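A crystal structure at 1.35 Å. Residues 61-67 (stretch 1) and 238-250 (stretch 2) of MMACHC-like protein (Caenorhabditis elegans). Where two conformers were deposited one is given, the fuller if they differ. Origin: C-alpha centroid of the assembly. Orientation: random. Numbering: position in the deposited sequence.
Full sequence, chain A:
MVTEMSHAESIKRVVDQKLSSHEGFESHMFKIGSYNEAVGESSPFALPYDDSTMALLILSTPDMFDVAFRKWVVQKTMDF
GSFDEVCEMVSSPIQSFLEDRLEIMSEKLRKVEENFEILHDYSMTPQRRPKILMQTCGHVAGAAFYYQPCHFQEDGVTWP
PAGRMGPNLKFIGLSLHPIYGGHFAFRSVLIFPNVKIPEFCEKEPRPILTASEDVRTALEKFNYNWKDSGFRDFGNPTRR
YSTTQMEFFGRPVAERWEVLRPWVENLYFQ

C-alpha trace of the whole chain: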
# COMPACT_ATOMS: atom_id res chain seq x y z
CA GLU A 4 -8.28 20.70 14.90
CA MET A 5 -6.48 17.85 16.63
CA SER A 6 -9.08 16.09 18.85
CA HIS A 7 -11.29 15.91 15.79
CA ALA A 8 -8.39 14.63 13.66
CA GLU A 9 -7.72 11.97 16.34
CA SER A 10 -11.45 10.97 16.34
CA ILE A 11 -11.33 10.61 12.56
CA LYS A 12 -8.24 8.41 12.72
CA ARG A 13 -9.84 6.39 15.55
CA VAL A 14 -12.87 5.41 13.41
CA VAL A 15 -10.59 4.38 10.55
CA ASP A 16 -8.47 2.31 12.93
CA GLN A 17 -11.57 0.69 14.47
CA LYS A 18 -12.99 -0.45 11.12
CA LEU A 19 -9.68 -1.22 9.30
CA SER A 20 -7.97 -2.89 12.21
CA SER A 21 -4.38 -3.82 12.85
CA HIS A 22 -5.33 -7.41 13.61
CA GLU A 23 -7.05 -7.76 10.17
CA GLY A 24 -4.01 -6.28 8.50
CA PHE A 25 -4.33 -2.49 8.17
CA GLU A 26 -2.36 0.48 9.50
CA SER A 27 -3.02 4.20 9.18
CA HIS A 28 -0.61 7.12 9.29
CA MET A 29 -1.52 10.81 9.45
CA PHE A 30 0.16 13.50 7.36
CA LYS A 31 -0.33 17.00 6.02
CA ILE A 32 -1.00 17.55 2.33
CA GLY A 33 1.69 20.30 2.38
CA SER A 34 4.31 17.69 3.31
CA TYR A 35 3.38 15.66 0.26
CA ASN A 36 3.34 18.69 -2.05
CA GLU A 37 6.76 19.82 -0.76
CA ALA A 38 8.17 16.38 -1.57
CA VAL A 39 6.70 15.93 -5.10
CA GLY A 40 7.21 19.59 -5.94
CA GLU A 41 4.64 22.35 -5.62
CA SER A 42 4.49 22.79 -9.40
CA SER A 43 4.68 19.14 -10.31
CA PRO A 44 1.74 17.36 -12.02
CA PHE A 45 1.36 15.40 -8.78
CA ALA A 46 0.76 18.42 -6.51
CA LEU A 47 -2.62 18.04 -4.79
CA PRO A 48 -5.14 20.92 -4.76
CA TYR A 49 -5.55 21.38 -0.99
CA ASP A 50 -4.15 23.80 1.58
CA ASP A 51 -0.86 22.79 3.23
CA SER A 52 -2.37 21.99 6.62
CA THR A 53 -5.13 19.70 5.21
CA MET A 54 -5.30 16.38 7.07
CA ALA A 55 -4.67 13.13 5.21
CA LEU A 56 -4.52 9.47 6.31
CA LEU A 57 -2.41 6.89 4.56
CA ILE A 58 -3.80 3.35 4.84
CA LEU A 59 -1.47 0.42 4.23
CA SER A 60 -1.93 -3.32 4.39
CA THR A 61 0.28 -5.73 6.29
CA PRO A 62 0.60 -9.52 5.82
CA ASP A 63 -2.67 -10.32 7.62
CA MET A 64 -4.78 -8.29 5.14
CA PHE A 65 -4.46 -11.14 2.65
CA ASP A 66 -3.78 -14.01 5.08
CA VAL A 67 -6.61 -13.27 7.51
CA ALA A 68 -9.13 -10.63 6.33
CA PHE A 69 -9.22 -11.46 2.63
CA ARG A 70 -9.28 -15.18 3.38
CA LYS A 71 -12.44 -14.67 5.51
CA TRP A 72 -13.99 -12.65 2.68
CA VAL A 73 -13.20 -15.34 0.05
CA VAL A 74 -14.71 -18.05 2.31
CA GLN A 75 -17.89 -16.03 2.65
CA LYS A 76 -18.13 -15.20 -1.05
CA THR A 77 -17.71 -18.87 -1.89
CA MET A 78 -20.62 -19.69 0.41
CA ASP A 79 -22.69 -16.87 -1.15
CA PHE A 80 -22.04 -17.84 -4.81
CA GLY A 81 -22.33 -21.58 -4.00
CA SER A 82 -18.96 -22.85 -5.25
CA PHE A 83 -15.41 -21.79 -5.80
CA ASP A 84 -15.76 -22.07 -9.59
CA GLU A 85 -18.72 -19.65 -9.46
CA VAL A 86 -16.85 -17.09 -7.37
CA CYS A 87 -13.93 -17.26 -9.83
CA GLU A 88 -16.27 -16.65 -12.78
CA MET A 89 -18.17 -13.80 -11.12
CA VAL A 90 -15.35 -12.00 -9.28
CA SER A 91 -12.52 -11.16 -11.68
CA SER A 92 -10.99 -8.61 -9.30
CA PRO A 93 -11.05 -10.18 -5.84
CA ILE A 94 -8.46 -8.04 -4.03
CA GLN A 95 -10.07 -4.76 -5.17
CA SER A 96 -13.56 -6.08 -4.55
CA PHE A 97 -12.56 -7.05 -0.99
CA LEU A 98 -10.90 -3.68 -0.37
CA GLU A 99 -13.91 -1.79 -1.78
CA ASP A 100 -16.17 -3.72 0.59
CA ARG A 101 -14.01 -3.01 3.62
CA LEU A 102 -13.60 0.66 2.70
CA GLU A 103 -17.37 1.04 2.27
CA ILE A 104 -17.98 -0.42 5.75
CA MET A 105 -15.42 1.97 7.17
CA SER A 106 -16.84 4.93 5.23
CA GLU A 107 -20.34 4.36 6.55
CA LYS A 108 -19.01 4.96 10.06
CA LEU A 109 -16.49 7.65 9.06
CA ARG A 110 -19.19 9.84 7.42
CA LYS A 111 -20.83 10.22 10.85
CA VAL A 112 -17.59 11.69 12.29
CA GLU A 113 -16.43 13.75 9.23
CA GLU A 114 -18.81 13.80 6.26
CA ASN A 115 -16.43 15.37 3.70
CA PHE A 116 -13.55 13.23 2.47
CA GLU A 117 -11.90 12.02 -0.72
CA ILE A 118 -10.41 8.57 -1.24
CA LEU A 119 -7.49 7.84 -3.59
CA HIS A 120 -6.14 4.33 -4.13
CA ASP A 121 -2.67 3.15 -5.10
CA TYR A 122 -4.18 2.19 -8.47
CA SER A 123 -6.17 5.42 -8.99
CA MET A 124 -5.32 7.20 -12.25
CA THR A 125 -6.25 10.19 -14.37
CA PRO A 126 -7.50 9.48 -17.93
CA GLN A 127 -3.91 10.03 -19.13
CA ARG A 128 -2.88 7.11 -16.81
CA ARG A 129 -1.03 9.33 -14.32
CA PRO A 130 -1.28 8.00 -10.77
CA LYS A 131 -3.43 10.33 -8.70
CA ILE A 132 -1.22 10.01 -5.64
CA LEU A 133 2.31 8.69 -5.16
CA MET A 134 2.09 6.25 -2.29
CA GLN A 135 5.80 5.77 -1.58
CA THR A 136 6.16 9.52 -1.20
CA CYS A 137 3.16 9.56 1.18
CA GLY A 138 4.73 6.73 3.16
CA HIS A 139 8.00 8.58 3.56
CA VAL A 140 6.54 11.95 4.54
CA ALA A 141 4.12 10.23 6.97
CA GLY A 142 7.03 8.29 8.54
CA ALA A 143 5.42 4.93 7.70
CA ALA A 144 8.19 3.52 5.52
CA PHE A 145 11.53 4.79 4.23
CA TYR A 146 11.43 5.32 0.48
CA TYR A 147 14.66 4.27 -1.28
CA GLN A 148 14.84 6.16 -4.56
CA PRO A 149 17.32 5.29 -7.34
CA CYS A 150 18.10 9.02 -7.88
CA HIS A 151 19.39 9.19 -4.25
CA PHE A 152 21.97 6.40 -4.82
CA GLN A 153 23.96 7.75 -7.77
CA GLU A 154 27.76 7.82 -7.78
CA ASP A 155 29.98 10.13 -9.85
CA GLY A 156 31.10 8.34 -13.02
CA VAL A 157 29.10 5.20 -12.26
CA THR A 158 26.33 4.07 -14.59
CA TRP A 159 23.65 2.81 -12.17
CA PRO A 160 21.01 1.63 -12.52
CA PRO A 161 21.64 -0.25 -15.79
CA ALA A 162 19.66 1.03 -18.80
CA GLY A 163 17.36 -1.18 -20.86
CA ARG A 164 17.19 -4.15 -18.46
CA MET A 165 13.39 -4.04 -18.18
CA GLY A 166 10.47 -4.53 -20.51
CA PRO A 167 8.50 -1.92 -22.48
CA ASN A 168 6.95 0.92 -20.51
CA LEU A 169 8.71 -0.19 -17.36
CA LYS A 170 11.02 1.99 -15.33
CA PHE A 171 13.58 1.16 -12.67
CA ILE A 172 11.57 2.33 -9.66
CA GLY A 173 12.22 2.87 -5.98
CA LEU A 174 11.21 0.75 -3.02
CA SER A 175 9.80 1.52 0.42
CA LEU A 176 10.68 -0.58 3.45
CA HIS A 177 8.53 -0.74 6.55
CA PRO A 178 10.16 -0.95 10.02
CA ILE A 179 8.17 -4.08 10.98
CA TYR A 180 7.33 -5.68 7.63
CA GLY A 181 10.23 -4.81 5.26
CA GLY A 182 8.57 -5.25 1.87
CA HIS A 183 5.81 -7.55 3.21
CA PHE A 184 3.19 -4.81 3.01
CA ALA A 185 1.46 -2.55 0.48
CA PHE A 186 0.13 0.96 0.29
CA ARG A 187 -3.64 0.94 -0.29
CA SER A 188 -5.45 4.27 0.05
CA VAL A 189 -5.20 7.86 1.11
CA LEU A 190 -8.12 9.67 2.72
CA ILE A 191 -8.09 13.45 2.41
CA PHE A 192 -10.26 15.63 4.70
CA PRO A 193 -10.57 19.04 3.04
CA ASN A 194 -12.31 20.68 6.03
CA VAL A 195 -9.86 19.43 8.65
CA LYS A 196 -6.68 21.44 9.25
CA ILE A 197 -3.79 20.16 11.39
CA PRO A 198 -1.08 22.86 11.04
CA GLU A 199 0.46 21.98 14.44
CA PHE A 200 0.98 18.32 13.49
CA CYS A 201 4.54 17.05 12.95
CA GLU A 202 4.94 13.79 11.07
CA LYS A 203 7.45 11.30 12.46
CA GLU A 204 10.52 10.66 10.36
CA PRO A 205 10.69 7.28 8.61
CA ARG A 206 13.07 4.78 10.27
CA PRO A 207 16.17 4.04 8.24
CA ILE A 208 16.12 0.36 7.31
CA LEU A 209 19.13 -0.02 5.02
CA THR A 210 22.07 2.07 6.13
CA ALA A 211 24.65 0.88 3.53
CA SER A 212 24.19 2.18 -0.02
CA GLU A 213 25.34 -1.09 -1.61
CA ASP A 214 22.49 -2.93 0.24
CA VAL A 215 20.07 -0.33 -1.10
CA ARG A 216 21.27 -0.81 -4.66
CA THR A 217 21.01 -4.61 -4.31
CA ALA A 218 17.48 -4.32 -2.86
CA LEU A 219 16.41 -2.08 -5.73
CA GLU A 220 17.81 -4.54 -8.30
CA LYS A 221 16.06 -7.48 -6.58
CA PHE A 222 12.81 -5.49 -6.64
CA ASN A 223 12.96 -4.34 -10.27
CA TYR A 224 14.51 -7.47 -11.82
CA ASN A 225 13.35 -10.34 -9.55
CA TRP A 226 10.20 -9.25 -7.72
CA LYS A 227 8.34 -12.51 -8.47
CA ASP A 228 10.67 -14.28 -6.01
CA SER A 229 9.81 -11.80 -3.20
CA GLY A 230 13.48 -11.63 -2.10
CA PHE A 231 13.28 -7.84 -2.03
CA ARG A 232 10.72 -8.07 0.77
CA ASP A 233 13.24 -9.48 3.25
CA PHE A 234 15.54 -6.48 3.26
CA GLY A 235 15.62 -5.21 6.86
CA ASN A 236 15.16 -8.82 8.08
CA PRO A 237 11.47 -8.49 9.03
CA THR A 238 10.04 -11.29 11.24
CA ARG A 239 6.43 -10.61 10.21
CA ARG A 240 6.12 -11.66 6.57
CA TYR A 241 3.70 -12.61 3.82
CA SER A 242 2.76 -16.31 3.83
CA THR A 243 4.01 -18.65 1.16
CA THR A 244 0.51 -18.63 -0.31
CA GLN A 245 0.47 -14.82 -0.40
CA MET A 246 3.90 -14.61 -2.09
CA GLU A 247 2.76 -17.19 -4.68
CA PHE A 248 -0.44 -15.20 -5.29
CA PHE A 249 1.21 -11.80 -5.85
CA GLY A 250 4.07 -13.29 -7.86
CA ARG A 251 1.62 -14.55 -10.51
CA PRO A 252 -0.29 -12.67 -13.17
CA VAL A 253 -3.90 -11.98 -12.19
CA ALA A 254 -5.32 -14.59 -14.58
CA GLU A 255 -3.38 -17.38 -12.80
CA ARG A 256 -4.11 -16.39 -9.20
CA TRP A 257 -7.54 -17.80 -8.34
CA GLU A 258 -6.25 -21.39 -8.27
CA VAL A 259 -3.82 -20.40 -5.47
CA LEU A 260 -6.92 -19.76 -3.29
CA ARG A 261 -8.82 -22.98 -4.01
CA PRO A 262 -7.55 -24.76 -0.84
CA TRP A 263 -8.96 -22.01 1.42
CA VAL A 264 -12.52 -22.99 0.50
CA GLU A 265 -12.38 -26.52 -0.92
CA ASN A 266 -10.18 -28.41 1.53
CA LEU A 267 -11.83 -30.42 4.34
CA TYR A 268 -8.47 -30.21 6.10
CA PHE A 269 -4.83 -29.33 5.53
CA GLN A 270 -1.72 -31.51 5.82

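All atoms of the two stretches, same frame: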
# COMPACT_ATOMS: atom_id res chain seq x y z
N THR A 61 -0.82 -4.92 5.77
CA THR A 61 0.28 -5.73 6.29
C THR A 61 -0.04 -7.19 5.92
O THR A 61 -1.05 -7.45 5.26
CB THR A 61 0.42 -5.50 7.79
OG1 THR A 61 -0.65 -6.13 8.48
CG2 THR A 61 0.40 -3.99 8.10
N PRO A 62 0.82 -8.16 6.31
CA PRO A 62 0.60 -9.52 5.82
C PRO A 62 -0.79 -10.10 6.10
O PRO A 62 -1.33 -10.84 5.26
CB PRO A 62 1.68 -10.32 6.54
CG PRO A 62 2.81 -9.33 6.68
CD PRO A 62 2.10 -8.04 7.02
N ASP A 63 -1.37 -9.75 7.25
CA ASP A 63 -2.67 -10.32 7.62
C ASP A 63 -3.87 -9.80 6.79
O ASP A 63 -4.92 -10.40 6.83
CB ASP A 63 -2.95 -10.16 9.11
CG ASP A 63 -2.15 -11.13 9.96
OD1 ASP A 63 -1.60 -12.11 9.44
OD2 ASP A 63 -2.13 -10.95 11.17
N MET A 64 -3.69 -8.72 6.00
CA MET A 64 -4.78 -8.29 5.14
C MET A 64 -5.19 -9.43 4.22
O MET A 64 -6.36 -9.82 4.16
CB MET A 64 -4.42 -7.06 4.31
CG MET A 64 -5.60 -6.50 3.52
SD MET A 64 -5.20 -5.90 1.86
CE MET A 64 -4.71 -7.43 1.02
N PHE A 65 -4.21 -10.00 3.53
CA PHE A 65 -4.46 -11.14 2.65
C PHE A 65 -4.69 -12.43 3.47
O PHE A 65 -5.64 -13.19 3.21
CB PHE A 65 -3.28 -11.30 1.69
CG PHE A 65 -3.38 -12.47 0.76
CD1 PHE A 65 -2.94 -13.74 1.14
CD2 PHE A 65 -3.89 -12.31 -0.52
CE1 PHE A 65 -2.95 -14.79 0.25
CE2 PHE A 65 -3.96 -13.37 -1.39
CZ PHE A 65 -3.46 -14.61 -1.01
N ASP A 66 -3.79 -12.71 4.42
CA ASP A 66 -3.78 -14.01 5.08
C ASP A 66 -4.96 -14.25 6.02
O ASP A 66 -5.31 -15.39 6.27
CB ASP A 66 -2.45 -14.24 5.81
CG ASP A 66 -1.27 -14.41 4.85
OD1 ASP A 66 -1.46 -15.00 3.79
OD2 ASP A 66 -0.12 -14.01 5.21
N VAL A 67 -5.52 -13.17 6.56
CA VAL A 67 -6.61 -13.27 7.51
C VAL A 67 -7.89 -12.64 6.95
O VAL A 67 -8.90 -13.35 6.74
CB VAL A 67 -6.25 -12.65 8.86
CG1 VAL A 67 -7.44 -12.74 9.82
CG2 VAL A 67 -5.02 -13.32 9.45
N THR A 238 10.52 -9.97 10.73
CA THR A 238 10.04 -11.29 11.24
C THR A 238 8.58 -11.55 10.93
O THR A 238 8.15 -12.71 10.95
CB THR A 238 10.26 -11.41 12.75
OG1 THR A 238 9.65 -10.30 13.42
CG2 THR A 238 11.74 -11.44 13.06
N ARG A 239 7.83 -10.48 10.60
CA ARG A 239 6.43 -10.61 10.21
C ARG A 239 6.34 -10.45 8.69
O ARG A 239 6.70 -9.40 8.14
CB ARG A 239 5.56 -9.60 10.95
CG ARG A 239 5.59 -9.79 12.48
CD ARG A 239 4.97 -8.63 13.22
NE ARG A 239 3.52 -8.60 13.07
CZ ARG A 239 2.74 -7.59 13.46
NH1 ARG A 239 3.27 -6.52 14.03
NH2 ARG A 239 1.45 -7.65 13.25
N ARG A 240 5.94 -11.53 8.01
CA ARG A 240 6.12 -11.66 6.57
C ARG A 240 4.85 -12.19 5.91
O ARG A 240 3.99 -12.78 6.57
CB ARG A 240 7.28 -12.64 6.31
CG ARG A 240 8.60 -12.17 6.88
CD ARG A 240 9.68 -13.24 6.87
NE ARG A 240 10.14 -13.54 5.53
CZ ARG A 240 9.91 -14.68 4.88
NH1 ARG A 240 9.18 -15.66 5.41
NH2 ARG A 240 10.41 -14.83 3.67
N TYR A 241 4.72 -11.95 4.62
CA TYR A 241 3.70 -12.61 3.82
C TYR A 241 3.86 -14.14 3.94
O TYR A 241 4.98 -14.66 3.96
CB TYR A 241 3.85 -12.27 2.35
CG TYR A 241 3.38 -10.87 1.87
CD1 TYR A 241 2.89 -9.91 2.74
CD2 TYR A 241 3.42 -10.57 0.53
CE1 TYR A 241 2.42 -8.68 2.25
CE2 TYR A 241 2.93 -9.37 0.03
CZ TYR A 241 2.43 -8.43 0.89
OH TYR A 241 1.94 -7.23 0.39
N SER A 242 2.74 -14.86 3.92
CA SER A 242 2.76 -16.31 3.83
C SER A 242 3.30 -16.76 2.48
O SER A 242 3.35 -15.99 1.51
CB SER A 242 1.37 -16.86 4.02
OG SER A 242 0.55 -16.55 2.91
N THR A 243 3.66 -18.03 2.42
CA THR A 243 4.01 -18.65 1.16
C THR A 243 2.88 -18.50 0.13
O THR A 243 3.13 -18.17 -1.02
CB THR A 243 4.34 -20.13 1.39
OG1 THR A 243 5.45 -20.21 2.28
CG2 THR A 243 4.65 -20.87 0.11
N THR A 244 1.66 -18.76 0.56
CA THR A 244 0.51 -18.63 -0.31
C THR A 244 0.40 -17.20 -0.86
O THR A 244 0.16 -16.99 -2.06
CB THR A 244 -0.77 -19.00 0.44
OG1 THR A 244 -0.65 -20.35 0.90
CG2 THR A 244 -1.99 -18.89 -0.45
N GLN A 245 0.59 -16.21 0.01
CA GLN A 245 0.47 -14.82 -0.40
C GLN A 245 1.59 -14.44 -1.41
O GLN A 245 1.33 -13.72 -2.38
CB GLN A 245 0.50 -13.93 0.83
CG GLN A 245 0.33 -12.45 0.50
CD GLN A 245 0.03 -11.54 1.67
OE1 GLN A 245 -0.18 -10.34 1.46
NE2 GLN A 245 0.02 -12.07 2.91
N MET A 246 2.81 -14.89 -1.16
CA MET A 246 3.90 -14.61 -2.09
C MET A 246 3.66 -15.30 -3.45
O MET A 246 3.96 -14.74 -4.51
CB MET A 246 5.24 -14.98 -1.46
CG MET A 246 5.64 -14.02 -0.37
SD MET A 246 7.28 -14.23 0.29
CE MET A 246 7.02 -15.64 1.30
N GLU A 247 3.07 -16.51 -3.44
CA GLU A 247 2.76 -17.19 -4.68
C GLU A 247 1.68 -16.40 -5.44
O GLU A 247 1.78 -16.20 -6.65
CB GLU A 247 2.28 -18.62 -4.41
CG GLU A 247 1.95 -19.42 -5.67
CD GLU A 247 3.13 -19.65 -6.57
OE1 GLU A 247 4.27 -19.75 -6.06
OE2 GLU A 247 2.93 -19.76 -7.79
N PHE A 248 0.66 -15.95 -4.72
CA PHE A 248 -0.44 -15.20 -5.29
C PHE A 248 0.07 -13.92 -6.00
O PHE A 248 -0.20 -13.69 -7.18
CB PHE A 248 -1.44 -14.87 -4.18
CG PHE A 248 -2.67 -14.16 -4.63
CD1 PHE A 248 -2.73 -12.76 -4.65
CD2 PHE A 248 -3.83 -14.87 -4.95
CE1 PHE A 248 -3.89 -12.11 -4.99
CE2 PHE A 248 -4.98 -14.21 -5.30
CZ PHE A 248 -5.02 -12.83 -5.31
N PHE A 249 0.79 -13.08 -5.28
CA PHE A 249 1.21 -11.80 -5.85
C PHE A 249 2.35 -11.93 -6.84
O PHE A 249 2.58 -11.03 -7.63
CB PHE A 249 1.55 -10.79 -4.75
CG PHE A 249 0.33 -10.26 -4.01
CD1 PHE A 249 -0.70 -9.66 -4.70
CD2 PHE A 249 0.25 -10.34 -2.62
CE1 PHE A 249 -1.80 -9.16 -4.02
CE2 PHE A 249 -0.83 -9.84 -1.94
CZ PHE A 249 -1.87 -9.23 -2.65
N GLY A 250 3.04 -13.05 -6.84
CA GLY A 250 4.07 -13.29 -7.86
C GLY A 250 3.53 -13.72 -9.23
O GLY A 250 4.28 -13.74 -10.22
O HOH W 1 -1.61 -8.51 2.78

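What fills the apolar centre of the contact? The answer is Phe 65, whose CA-to-CB bond points toward the second stretch and whose ring sits as a knob in a hole lined by Thr 244, Gln 245, Phe 248 and Phe 249. The aliphatic part of Gln 245 covers one face of this ring: its CG lies 4.0 Å from the centroid of the Phe 65 ring, close enough to the normal for a CH-pi contact. At the ring edge, CE1 of Phe 65 meets CG2 of Thr 244 at 4.3 Å. Two more aromatic rings lean in obliquely. CE2 of Phe 65 comes within 3.5 Å of CD1 of Phe 248 and lies over a face of that ring, while CD2 of Phe 65 is 4.2 Å from CE2 of Phe 249. With planes inclined by 55° and 53°, neither pair is stacked, and the rings interlock through van der Waals contact.

How does the backbone bring this knob to its hole? Residues 62-67 and the segment beginning at Thr 243 are both helical, and their axes cross almost at right angles, 94°, with a closest approach of 9.9 Å. Helices crossed this way touch over a short patch, so a single large side chain can dominate the fit. The two stretches come nearer where the first helix begins and the second has yet to start: CA of Pro 62 is 4.8 Å from CA of Tyr 241. There the proline ring rests against the loop leading into the second helix: CB of Pro 62 lies 3.4 Å from O of Arg 240, and CG of Pro 62 packs 4.0 Å from CD1 of Tyr 241.

Why is Gln 245 central to the bonding as well as the packing? Its extended side chain carries an amide that can donate and accept at once. NE2 of Gln 245 donates to O of Pro 62 at 3.0 Å, a carbonyl that also accepts the helical bond from N of Asp 66 at 3.2 Å. At the other side of the amide, a water lies 2.7 Å from OE1 of Gln 245, placed to donate to it, and accepts from N of Phe 65 at 3.1 Å. This bridge gives N of Phe 65 a second partner near the start of its helix, where its own bond to O of Pro 62 is long, 3.5 Å, and weak.

What holds the polar edge? Asp 66 reaches the start of the second helix with its carboxylate. OG of Ser 242 donates to OD1 of Asp 66 at 2.7 Å, and N of Ser 242 donates to OD2 of Asp 66 at 3.3 Å, so one carboxylate grips both side chain and backbone of the same residue. Ser 242 is also the N-cap: its OG accepts from N of Gln 245 at 2.9 Å. By donating to the aspartate while accepting from the helix, this hydroxyl joins the cap of one helix to a side chain of the other.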